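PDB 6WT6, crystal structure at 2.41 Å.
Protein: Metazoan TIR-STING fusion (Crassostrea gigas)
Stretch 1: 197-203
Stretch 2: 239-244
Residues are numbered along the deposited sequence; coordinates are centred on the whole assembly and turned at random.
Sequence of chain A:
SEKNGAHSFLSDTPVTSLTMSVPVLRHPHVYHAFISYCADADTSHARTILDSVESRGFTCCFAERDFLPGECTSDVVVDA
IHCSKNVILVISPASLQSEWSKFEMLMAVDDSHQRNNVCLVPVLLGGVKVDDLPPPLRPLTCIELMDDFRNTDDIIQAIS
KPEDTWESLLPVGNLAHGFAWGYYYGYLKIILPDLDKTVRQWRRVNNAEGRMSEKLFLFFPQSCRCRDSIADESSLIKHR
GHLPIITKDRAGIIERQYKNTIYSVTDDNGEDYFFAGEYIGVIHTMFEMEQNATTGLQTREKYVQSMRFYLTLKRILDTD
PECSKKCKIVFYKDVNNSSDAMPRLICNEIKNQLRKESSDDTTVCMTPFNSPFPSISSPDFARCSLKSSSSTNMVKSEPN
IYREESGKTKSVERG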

# COMPACT_ATOMS: atom_id res chain seq x y z
N LYS A 197 16.50 6.74 -24.28
CA LYS A 197 17.75 6.65 -25.01
C LYS A 197 18.02 5.23 -25.47
O LYS A 197 18.43 5.00 -26.61
CB LYS A 197 18.91 7.16 -24.15
CG LYS A 197 18.79 8.61 -23.73
CD LYS A 197 19.97 9.02 -22.86
CE LYS A 197 19.82 10.46 -22.39
NZ LYS A 197 19.67 11.41 -23.52
N THR A 198 17.80 4.25 -24.59
CA THR A 198 18.02 2.86 -24.95
C THR A 198 17.12 2.44 -26.11
O THR A 198 17.55 1.73 -27.02
CB THR A 198 17.80 1.96 -23.74
OG1 THR A 198 18.57 2.45 -22.64
CG2 THR A 198 18.21 0.53 -24.04
N VAL A 199 15.86 2.89 -26.08
CA VAL A 199 14.90 2.52 -27.12
C VAL A 199 15.30 3.12 -28.46
O VAL A 199 15.28 2.44 -29.49
CB VAL A 199 13.48 2.95 -26.70
CG1 VAL A 199 12.51 2.81 -27.86
CG2 VAL A 199 13.01 2.12 -25.52
N ARG A 200 15.68 4.40 -28.46
CA ARG A 200 16.07 5.04 -29.71
C ARG A 200 17.30 4.40 -30.32
O ARG A 200 17.42 4.32 -31.54
CB ARG A 200 16.30 6.54 -29.49
CG ARG A 200 15.04 7.31 -29.16
CD ARG A 200 15.24 8.80 -29.31
NE ARG A 200 16.32 9.30 -28.47
CZ ARG A 200 16.14 9.83 -27.26
NH1 ARG A 200 14.92 9.94 -26.75
NH2 ARG A 200 17.19 10.26 -26.57
N GLN A 201 18.23 3.92 -29.48
CA GLN A 201 19.39 3.22 -30.01
C GLN A 201 18.99 1.90 -30.65
O GLN A 201 19.46 1.56 -31.74
CB GLN A 201 20.43 2.99 -28.92
CG GLN A 201 21.60 2.14 -29.37
CD GLN A 201 22.64 1.93 -28.28
OE1 GLN A 201 23.16 2.89 -27.71
NE2 GLN A 201 22.94 0.67 -27.99
N TRP A 202 18.11 1.15 -29.99
CA TRP A 202 17.61 -0.09 -30.57
C TRP A 202 16.82 0.20 -31.84
O TRP A 202 16.99 -0.48 -32.87
CB TRP A 202 16.74 -0.85 -29.56
CG TRP A 202 16.41 -2.26 -29.98
CD1 TRP A 202 17.03 -3.40 -29.57
CD2 TRP A 202 15.38 -2.67 -30.90
NE1 TRP A 202 16.46 -4.49 -30.17
CE2 TRP A 202 15.44 -4.07 -30.99
CE3 TRP A 202 14.42 -1.98 -31.64
CZ2 TRP A 202 14.57 -4.80 -31.80
CZ3 TRP A 202 13.56 -2.71 -32.45
CH2 TRP A 202 13.64 -4.11 -32.52
N ARG A 203 15.95 1.21 -31.79
CA ARG A 203 15.15 1.58 -32.96
C ARG A 203 16.03 1.97 -34.13
O ARG A 203 15.74 1.63 -35.28
CB ARG A 203 14.21 2.72 -32.58
CG ARG A 203 13.37 3.24 -33.73
CD ARG A 203 12.43 4.31 -33.23
NE ARG A 203 13.13 5.51 -32.82
CZ ARG A 203 12.55 6.57 -32.26
NH1 ARG A 203 11.24 6.56 -32.03
NH2 ARG A 203 13.26 7.63 -31.93
N HIS A 239 7.84 -11.89 -30.62
CA HIS A 239 9.06 -11.54 -29.90
C HIS A 239 10.13 -11.08 -30.89
O HIS A 239 10.37 -11.73 -31.90
CB HIS A 239 9.56 -12.75 -29.11
CG HIS A 239 9.14 -12.77 -27.68
ND1 HIS A 239 7.97 -13.36 -27.25
CD2 HIS A 239 9.74 -12.27 -26.57
CE1 HIS A 239 7.86 -13.22 -25.94
NE2 HIS A 239 8.92 -12.56 -25.50
N ARG A 240 10.77 -9.95 -30.58
CA ARG A 240 11.78 -9.36 -31.46
C ARG A 240 13.09 -9.07 -30.74
O ARG A 240 13.89 -8.27 -31.22
CB ARG A 240 11.26 -8.08 -32.11
CG ARG A 240 10.06 -8.27 -33.02
CD ARG A 240 10.38 -9.17 -34.21
NE ARG A 240 9.29 -9.18 -35.18
CZ ARG A 240 9.26 -9.91 -36.29
NH1 ARG A 240 10.27 -10.72 -36.58
NH2 ARG A 240 8.22 -9.84 -37.11
N GLY A 241 13.33 -9.70 -29.59
CA GLY A 241 14.53 -9.41 -28.84
C GLY A 241 14.25 -8.65 -27.57
O GLY A 241 13.16 -8.75 -27.00
N HIS A 242 15.23 -7.86 -27.12
CA HIS A 242 15.10 -7.18 -25.84
C HIS A 242 16.03 -5.97 -25.80
O HIS A 242 16.88 -5.78 -26.67
CB HIS A 242 15.39 -8.14 -24.68
CG HIS A 242 16.59 -9.00 -24.90
ND1 HIS A 242 17.87 -8.49 -24.93
CD2 HIS A 242 16.71 -10.33 -25.10
CE1 HIS A 242 18.73 -9.48 -25.14
NE2 HIS A 242 18.05 -10.60 -25.24
N LEU A 243 15.84 -5.15 -24.75
CA LEU A 243 16.67 -4.01 -24.40
C LEU A 243 17.64 -4.40 -23.30
O LEU A 243 17.21 -5.02 -22.31
CB LEU A 243 15.82 -2.83 -23.93
CG LEU A 243 14.90 -2.11 -24.92
CD1 LEU A 243 14.08 -1.07 -24.17
CD2 LEU A 243 15.71 -1.46 -26.03
N PRO A 244 18.93 -4.05 -23.41
CA PRO A 244 19.91 -4.36 -22.36
C PRO A 244 19.59 -3.65 -21.04
O PRO A 244 19.27 -2.46 -21.04
CB PRO A 244 21.23 -3.85 -22.94
CG PRO A 244 20.82 -2.83 -23.97
CD PRO A 244 19.55 -3.36 -24.55

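No hydrogen bond joins these two stretches, although two backbone carbonyls of the strand lie close to the indole of Trp 202, one of them near its nitrogen. Trp 202 NE1 is 3.8 Å from His 242 O, and Trp 202 CZ2 is 3.6 Å from Arg 240 O. The second carbonyl meets the indole at its edge, near the ring plane. These are packing contacts, and the rest of the interface is mainly apolar.

Residues 197-203 belong to a helix, and residues 239-243 to a strand. The two run roughly antiparallel, with 145° between their directions. Their axes come within 9.5 Å. Together they bury 301 Å², a modest area, most of it from Leu 243, Trp 202 and Thr 198.

Leu 243 is the centre of the contact. Its CA-to-CB bond points sideways, but the end of the side chain comes nearer the helix. The chi1 m, chi2 t rotamer places its two methyls against different helix residues. Leu 243 CD1 packs against Val 199 CG2 at 3.6 Å. Leu 243 CD2 lies 3.7 Å from Trp 202 CB and 3.8 Å from Thr 198 CG2. A branched apolar side chain suits this buried position, since it can meet three neighbours at once.

Thr 198 and Trp 202 are four residues apart, about one helical turn, and both point toward the strand. The backbone hydrogen bond from Trp 202 N to Thr 198 O, 3.1 Å, links them within the helix. Thr 198 turns its methyl to the strand, and its CG2 also reaches Pro 244 CD at 4.1 Å. Its hydroxyl OG1 is hydrogen-bonded elsewhere in the structure, so the polar atom is satisfied while the methyl packs. Val 199 points sideways; it is buried, and its small apolar side chain suits the contact with Leu 243.

Trp 202 has the t rotamer at chi1, and its long indole extends the contact from Leu 243 back to Arg 240. Arg 240 starts toward the helix, but the end of its side chain leads away. Its carbonyl makes the close approach to the ring. His 242 points away and likewise contributes its backbone oxygen.

Gly 241 lies between them with phi/psi of 109/-152°. At these angles a CB would be jammed against the carbonyl O of Arg 240, which by itself calls for glycine. An ideal CB would lie 4.3 Å from Trp 202 NE1, so the indole is not what excludes a side chain.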